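Local coordinates for probable signal peptide protein (Ralstonia solanacearum, PDB 2QGU) that binds a phospholipid, here phosphatidylethanolamine, and as an MlaC-family protein probably carries phospholipids between the membranes of the cell envelope, at residues Val60-Phe74 with Phe101-Leu113. The protein carries 13 engineered substitutions. Sequence-based numbering, arbitrary orientation.
Sequences VFQLVDQKIVPRADF and FKSLLIRTYAGAL. Engineered in segment 101-113: S103 (natural residue Thr), I106 (natural residue Val). With PEF (di-palmitoyl-3-sn-phosphatidylethanolamine), chain B.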
loop_
_atom_site.group_PDB
_atom_site.type_symbol
_atom_site.label_atom_id
_atom_site.label_comp_id
_atom_site.label_asym_id
_atom_site.label_seq_id
_atom_site.Cartn_x
_atom_site.Cartn_y
_atom_site.Cartn_z
ATOM N N VAL A 60 -1.835 -11.532 8.713
ATOM C CA VAL A 60 -1.358 -10.632 7.654
ATOM C C VAL A 60 -1.922 -9.222 7.872
ATOM O O VAL A 60 -1.204 -8.230 7.740
ATOM C CB VAL A 60 -1.707 -11.156 6.237
ATOM C CG1 VAL A 60 -1.341 -10.137 5.184
ATOM C CG2 VAL A 60 -0.978 -12.451 5.955
ATOM N N PHE A 61 -3.209 -9.134 8.210
ATOM C CA PHE A 61 -3.798 -7.843 8.556
ATOM C C PHE A 61 -3.066 -7.201 9.732
ATOM O O PHE A 61 -2.770 -6.013 9.708
ATOM C CB PHE A 61 -5.293 -7.982 8.874
ATOM C CG PHE A 61 -6.190 -7.856 7.672
ATOM C CD1 PHE A 61 -6.955 -6.708 7.480
ATOM C CD2 PHE A 61 -6.276 -8.884 6.740
ATOM C CE1 PHE A 61 -7.794 -6.584 6.376
ATOM C CE2 PHE A 61 -7.113 -8.768 5.619
ATOM C CZ PHE A 61 -7.872 -7.615 5.446
ATOM N N GLN A 62 -2.771 -7.998 10.756
ATOM C CA GLN A 62 -2.061 -7.504 11.931
ATOM C C GLN A 62 -0.634 -7.053 11.587
ATOM O O GLN A 62 -0.175 -6.024 12.091
ATOM C CB GLN A 62 -2.102 -8.537 13.065
ATOM C CG GLN A 62 -3.525 -8.730 13.618
ATOM C CD GLN A 62 -3.709 -10.005 14.421
ATOM O OE1 GLN A 62 -2.918 -10.942 14.329
ATOM N NE2 GLN A 62 -4.781 -10.046 15.211
ATOM N N LEU A 63 0.036 -7.797 10.707
ATOM C CA LEU A 63 1.352 -7.410 10.177
ATOM C C LEU A 63 1.310 -6.037 9.524
ATOM O O LEU A 63 2.167 -5.185 9.784
ATOM C CB LEU A 63 1.855 -8.449 9.163
ATOM C CG LEU A 63 3.078 -8.119 8.291
ATOM C CD1 LEU A 63 4.373 -8.294 9.061
ATOM C CD2 LEU A 63 3.102 -8.991 7.051
ATOM N N VAL A 64 0.309 -5.821 8.680
ATOM C CA VAL A 64 0.162 -4.546 7.986
ATOM C C VAL A 64 -0.112 -3.419 8.982
ATOM O O VAL A 64 0.516 -2.364 8.919
ATOM C CB VAL A 64 -0.917 -4.619 6.878
ATOM C CG1 VAL A 64 -1.192 -3.233 6.301
ATOM C CG2 VAL A 64 -0.472 -5.575 5.772
ATOM N N ASP A 65 -1.029 -3.653 9.917
ATOM C CA ASP A 65 -1.360 -2.648 10.922
ATOM C C ASP A 65 -0.181 -2.269 11.805
ATOM O O ASP A 65 -0.005 -1.100 12.145
ATOM C CB ASP A 65 -2.523 -3.123 11.787
ATOM C CG ASP A 65 -3.851 -2.963 11.100
ATOM O OD1 ASP A 65 -3.915 -2.196 10.116
ATOM O OD2 ASP A 65 -4.829 -3.594 11.548
ATOM N N GLN A 66 0.631 -3.253 12.172
ATOM C CA GLN A 66 1.720 -3.008 13.114
ATOM C C GLN A 66 3.013 -2.552 12.449
ATOM O O GLN A 66 3.760 -1.751 13.016
ATOM C CB GLN A 66 1.994 -4.259 13.947
ATOM C CG GLN A 66 0.851 -4.678 14.856
ATOM C CD GLN A 66 0.964 -6.128 15.282
ATOM O OE1 GLN A 66 2.040 -6.731 15.211
ATOM N NE2 GLN A 66 -0.154 -6.702 15.718
ATOM N N LYS A 67 3.288 -3.071 11.255
ATOM C CA LYS A 67 4.598 -2.880 10.632
ATOM C C LYS A 67 4.586 -1.940 9.428
ATOM O O LYS A 67 5.641 -1.446 9.030
ATOM C CB LYS A 67 5.223 -4.224 10.231
ATOM C CG LYS A 67 5.213 -5.319 11.315
ATOM C CD LYS A 67 5.885 -4.887 12.605
ATOM C CE LYS A 67 5.754 -5.980 13.663
ATOM N NZ LYS A 67 6.390 -5.590 14.956
ATOM N N ILE A 68 3.410 -1.688 8.855
ATOM C CA ILE A 68 3.319 -0.805 7.679
ATOM C C ILE A 68 2.580 0.499 7.971
ATOM O O ILE A 68 3.106 1.586 7.707
ATOM C CB ILE A 68 2.723 -1.535 6.452
ATOM C CG1 ILE A 68 3.651 -2.677 6.033
ATOM C CG2 ILE A 68 2.522 -0.566 5.271
ATOM C CD1 ILE A 68 3.059 -3.604 4.980
ATOM N N VAL A 69 1.378 0.384 8.529
ATOM C CA VAL A 69 0.516 1.541 8.816
ATOM C C VAL A 69 1.216 2.703 9.557
ATOM O O VAL A 69 1.065 3.862 9.143
ATOM C CB VAL A 69 -0.812 1.099 9.514
ATOM C CG1 VAL A 69 -1.554 2.284 10.128
ATOM C CG2 VAL A 69 -1.701 0.386 8.522
ATOM N N PRO A 70 1.985 2.413 10.633
ATOM C CA PRO A 70 2.666 3.519 11.325
ATOM C C PRO A 70 3.682 4.286 10.462
ATOM O O PRO A 70 4.095 5.390 10.834
ATOM C CB PRO A 70 3.385 2.820 12.488
ATOM C CG PRO A 70 2.648 1.533 12.678
ATOM C CD PRO A 70 2.259 1.123 11.297
ATOM N N ARG A 71 4.081 3.702 9.331
ATOM C CA ARG A 71 5.048 4.331 8.433
ATOM C C ARG A 71 4.415 4.760 7.115
ATOM O O ARG A 71 5.121 5.088 6.164
ATOM C CB ARG A 71 6.221 3.385 8.155
ATOM C CG ARG A 71 6.944 2.898 9.401
ATOM C CD ARG A 71 7.552 4.043 10.188
ATOM N NE ARG A 71 8.117 3.578 11.449
ATOM C CZ ARG A 71 8.527 4.383 12.426
ATOM N NH1 ARG A 71 8.434 5.701 12.289
ATOM N NH2 ARG A 71 9.029 3.868 13.541
ATOM N N ALA A 72 3.088 4.758 7.066
ATOM C CA ALA A 72 2.359 5.043 5.839
ATOM C C ALA A 72 1.310 6.125 6.058
ATOM O O ALA A 72 0.929 6.410 7.195
ATOM C CB ALA A 72 1.706 3.766 5.307
ATOM N N ASP A 73 0.861 6.728 4.962
ATOM C CA ASP A 73 -0.263 7.659 4.988
ATOM C C ASP A 73 -1.298 7.166 3.987
ATOM O O ASP A 73 -1.415 7.684 2.864
ATOM C CB ASP A 73 0.194 9.087 4.668
ATOM C CG ASP A 73 -0.931 10.113 4.775
ATOM O OD1 ASP A 73 -2.090 9.738 5.076
ATOM O OD2 ASP A 73 -0.648 11.305 4.551
ATOM N N PHE A 74 -2.044 6.148 4.404
ATOM C CA PHE A 74 -3.015 5.525 3.515
ATOM C C PHE A 74 -4.239 6.409 3.252
ATOM O O PHE A 74 -4.929 6.225 2.248
ATOM C CB PHE A 74 -3.417 4.124 3.991
ATOM C CG PHE A 74 -4.074 3.307 2.918
ATOM C CD1 PHE A 74 -3.335 2.813 1.848
ATOM C CD2 PHE A 74 -5.437 3.056 2.956
ATOM C CE1 PHE A 74 -3.934 2.072 0.840
ATOM C CE2 PHE A 74 -6.046 2.309 1.950
ATOM C CZ PHE A 74 -5.293 1.818 0.887
ATOM N N PHE A 101 -10.714 -0.119 0.785
ATOM C CA PHE A 101 -9.554 -0.073 -0.106
ATOM C C PHE A 101 -8.341 -0.748 0.558
ATOM O O PHE A 101 -7.667 -1.576 -0.063
ATOM C CB PHE A 101 -9.296 1.397 -0.481
ATOM C CG PHE A 101 -8.194 1.635 -1.493
ATOM C CD1 PHE A 101 -7.823 0.676 -2.435
ATOM C CD2 PHE A 101 -7.574 2.881 -1.530
ATOM C CE1 PHE A 101 -6.811 0.948 -3.361
ATOM C CE2 PHE A 101 -6.568 3.162 -2.448
ATOM C CZ PHE A 101 -6.189 2.198 -3.365
ATOM N N LYS A 102 -8.102 -0.437 1.832
ATOM C CA LYS A 102 -7.033 -1.087 2.596
ATOM C C LYS A 102 -7.228 -2.604 2.640
ATOM O O LYS A 102 -6.303 -3.365 2.367
ATOM C CB LYS A 102 -6.958 -0.508 4.002
ATOM C CG LYS A 102 -5.932 -1.166 4.898
ATOM C CD LYS A 102 -5.937 -0.515 6.267
ATOM C CE LYS A 102 -5.223 -1.375 7.281
ATOM N NZ LYS A 102 -5.597 -0.955 8.662
ATOM N N SER A 103 -8.436 -3.044 2.977
ATOM C CA SER A 103 -8.740 -4.471 2.987
ATOM C C SER A 103 -8.515 -5.117 1.619
ATOM O O SER A 103 -7.958 -6.210 1.534
ATOM C CB SER A 103 -10.177 -4.697 3.465
ATOM O OG SER A 103 -10.577 -6.046 3.269
ATOM N N LEU A 104 -8.943 -4.425 0.561
ATOM C CA LEU A 104 -8.787 -4.892 -0.815
ATOM C C LEU A 104 -7.318 -5.146 -1.161
ATOM O O LEU A 104 -6.974 -6.188 -1.719
ATOM C CB LEU A 104 -9.417 -3.876 -1.783
ATOM C CG LEU A 104 -9.239 -3.984 -3.303
ATOM C CD1 LEU A 104 -9.913 -5.218 -3.856
ATOM C CD2 LEU A 104 -9.790 -2.744 -3.988
ATOM N N LEU A 105 -6.459 -4.196 -0.807
ATOM C CA LEU A 105 -5.020 -4.321 -1.053
ATOM C C LEU A 105 -4.364 -5.417 -0.216
ATOM O O LEU A 105 -3.564 -6.190 -0.736
ATOM C CB LEU A 105 -4.304 -2.986 -0.844
ATOM C CG LEU A 105 -4.673 -1.867 -1.819
ATOM C CD1 LEU A 105 -3.850 -0.636 -1.475
ATOM C CD2 LEU A 105 -4.438 -2.286 -3.274
ATOM N N ILE A 106 -4.707 -5.492 1.071
ATOM C CA ILE A 106 -4.119 -6.514 1.932
ATOM C C ILE A 106 -4.495 -7.901 1.402
ATOM O O ILE A 106 -3.635 -8.769 1.261
ATOM C CB ILE A 106 -4.523 -6.352 3.423
ATOM C CG1 ILE A 106 -4.028 -5.013 3.982
ATOM C CG2 ILE A 106 -3.978 -7.514 4.260
ATOM C CD1 ILE A 106 -4.507 -4.721 5.402
ATOM N N ARG A 107 -5.773 -8.103 1.084
ATOM C CA ARG A 107 -6.235 -9.384 0.550
ATOM C C ARG A 107 -5.597 -9.733 -0.795
ATOM O O ARG A 107 -5.322 -10.899 -1.071
ATOM C CB ARG A 107 -7.763 -9.401 0.442
ATOM C CG ARG A 107 -8.460 -9.344 1.786
ATOM C CD ARG A 107 -9.977 -9.154 1.634
ATOM N NE ARG A 107 -10.602 -9.047 2.952
ATOM C CZ ARG A 107 -10.977 -10.084 3.696
ATOM N NH1 ARG A 107 -10.802 -11.322 3.254
ATOM N NH2 ARG A 107 -11.521 -9.881 4.889
ATOM N N THR A 108 -5.350 -8.715 -1.617
ATOM C CA THR A 108 -4.698 -8.897 -2.916
ATOM C C THR A 108 -3.253 -9.389 -2.759
ATOM O O THR A 108 -2.805 -10.270 -3.501
ATOM C CB THR A 108 -4.747 -7.588 -3.745
ATOM O OG1 THR A 108 -6.118 -7.250 -4.007
ATOM C CG2 THR A 108 -4.019 -7.736 -5.082
ATOM N N TYR A 109 -2.532 -8.824 -1.791
ATOM C CA TYR A 109 -1.109 -9.110 -1.653
ATOM C C TYR A 109 -0.777 -10.077 -0.528
ATOM O O TYR A 109 0.392 -10.368 -0.285
ATOM C CB TYR A 109 -0.309 -7.802 -1.538
ATOM C CG TYR A 109 -0.428 -6.972 -2.795
ATOM C CD1 TYR A 109 0.162 -7.391 -3.987
ATOM C CD2 TYR A 109 -1.149 -5.780 -2.801
ATOM C CE1 TYR A 109 0.034 -6.649 -5.150
ATOM C CE2 TYR A 109 -1.273 -5.027 -3.961
ATOM C CZ TYR A 109 -0.680 -5.466 -5.127
ATOM O OH TYR A 109 -0.817 -4.716 -6.278
ATOM N N ALA A 110 -1.805 -10.608 0.129
ATOM C CA ALA A 110 -1.593 -11.511 1.262
ATOM C C ALA A 110 -0.799 -12.753 0.867
ATOM O O ALA A 110 0.042 -13.217 1.637
ATOM C CB ALA A 110 -2.919 -11.915 1.879
ATOM N N GLY A 111 -1.072 -13.290 -0.321
ATOM C CA GLY A 111 -0.337 -14.450 -0.822
ATOM C C GLY A 111 1.145 -14.177 -1.008
ATOM O O GLY A 111 1.991 -14.971 -0.576
ATOM N N ALA A 112 1.460 -13.048 -1.638
ATOM C CA ALA A 112 2.844 -12.662 -1.880
ATOM C C ALA A 112 3.600 -12.483 -0.568
ATOM O O ALA A 112 4.752 -12.895 -0.450
ATOM C CB ALA A 112 2.910 -11.392 -2.718
ATOM N N LEU A 113 2.950 -11.874 0.420
ATOM C CA LEU A 113 3.584 -11.681 1.719
ATOM C C LEU A 113 3.823 -13.009 2.435
ATOM O O LEU A 113 4.913 -13.244 2.953
ATOM C CB LEU A 113 2.759 -10.732 2.588
ATOM C CG LEU A 113 2.715 -9.289 2.082
ATOM C CD1 LEU A 113 1.671 -8.489 2.835
ATOM C CD2 LEU A 113 4.100 -8.638 2.191
HETATM C C2 PEF B . 5.725 -11.657 -5.780
HETATM C C1 PEF B . 5.803 -12.705 -6.890
HETATM N N PEF B . 3.113 -17.627 -8.840
HETATM C C3 PEF B . 6.909 -11.822 -4.849
HETATM C C4 PEF B . 3.498 -15.260 -8.343
HETATM C C5 PEF B . 2.899 -16.258 -9.330
HETATM C C10 PEF B . 4.502 -9.746 -6.334
HETATM C C11 PEF B . 4.422 -8.254 -6.628
HETATM C C12 PEF B . 5.056 -7.462 -5.484
HETATM C C13 PEF B . 4.149 -7.539 -4.260
HETATM C C14 PEF B . 4.573 -6.551 -3.189
HETATM C C15 PEF B . 3.594 -6.614 -2.019
HETATM C C16 PEF B . 3.798 -5.426 -1.083
HETATM C C17 PEF B . 2.650 -5.312 -0.085
HETATM C C18 PEF B . 1.509 -4.470 -0.660
HETATM C C19 PEF B . 0.950 -3.522 0.397
HETATM C C20 PEF B . -0.127 -4.217 1.235
HETATM C C21 PEF B . -0.636 -3.295 2.339
HETATM C C22 PEF B . -1.600 -2.252 1.776
HETATM C C23 PEF B . -2.299 -1.485 2.897
HETATM C C24 PEF B . -1.584 -0.170 3.198
HETATM C C25 PEF B . -1.904 0.316 4.610
HETATM C C30 PEF B . 8.007 -10.785 -3.082
HETATM C C31 PEF B . 8.241 -9.935 -1.990
HETATM C C32 PEF B . 7.142 -9.272 -1.462
HETATM C C33 PEF B . 7.499 -8.617 -0.113
HETATM C C34 PEF B . 7.717 -7.099 -0.227
HETATM C C35 PEF B . 7.349 -6.354 1.071
HETATM C C36 PEF B . 7.185 -4.984 0.844
HETATM C C37 PEF B . 6.677 -4.299 1.953
HETATM C C38 PEF B . 6.534 -2.937 1.668
HETATM C C39 PEF B . 5.835 -2.159 2.792
HETATM C C40 PEF B . 5.443 -0.735 2.352
HETATM C C41 PEF B . 4.054 -0.706 1.687
HETATM C C42 PEF B . 3.431 0.694 1.727
HETATM C C43 PEF B . 2.302 0.835 0.697
HETATM C C44 PEF B . 1.600 2.194 0.813
HETATM C C45 PEF B . 0.477 2.334 -0.217
HETATM O O4 PEF B . 3.471 -10.377 -6.081
HETATM O O5 PEF B . 8.988 -11.363 -3.541
HETATM O O2 PEF B . 5.732 -10.339 -6.355
HETATM O O3 PEF B . 6.779 -11.002 -3.659
HETATM O O1P PEF B . 7.258 -15.363 -7.519
HETATM O O2P PEF B . 5.284 -16.454 -6.311
HETATM O O3P PEF B . 5.468 -13.987 -6.351
HETATM O O4P PEF B . 4.932 -15.265 -8.463
HETATM P P PEF B . 5.828 -15.348 -7.122
#
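Two helices that wall the phospholipid pocket of this MlaC-type protein meet where I106, an engineered residue, packs against F61 and V64. The segment axes of helix 60-67 and helix 101-113 approach to 10.4 Å, with 114° between their N-to-C directions. CG2 of I106 lies over one face of the F61 ring, 3.8 Å from its centroid, in a CH-pi contact. Its other branch, ending in CD1, meets CG1 of V64 tip to tip at 3.7 Å. V60 continues the apolar seam: with CG1 anti to the backbone N, that methyl reaches I106, A110 and L113, and the compact branched side chain of V60 suits its place between the two helices.

Polar groups border the F61 ring. S103, also engineered, brings OG to the ring edge; this OG accepts a hydrogen bond from R107 NE (3.0 Å) and lies almost in the guanidinium plane, and it is also hydrogen-bonded to N202 of helix 191-206. K102 is long enough to reach across to helix 60-67, its extended chain carrying NZ to D65 OD1 at a short 2.5 Å. This salt bridge uses the syn lone pair of the carboxylate, with the two side chains crossing at about a right angle.

Past the turn after helix 60-67, F74 swings its ring against helix 101-113, CG anti to the backbone N (chi1 -163°). CZ sits over a face of F101, the planes inclined at 43°, and CE1 touches L105 CD1 at 3.6 Å. F74, L105, V64 and V69 also touch one palmitoyl chain near its end, whereas I68 packs on the other. Such a greasy lining suits acyl tails, and helices enclosing them beside an antiparallel sheet are consistent with the MlaC lipid-binding fold of the NTF2 clan.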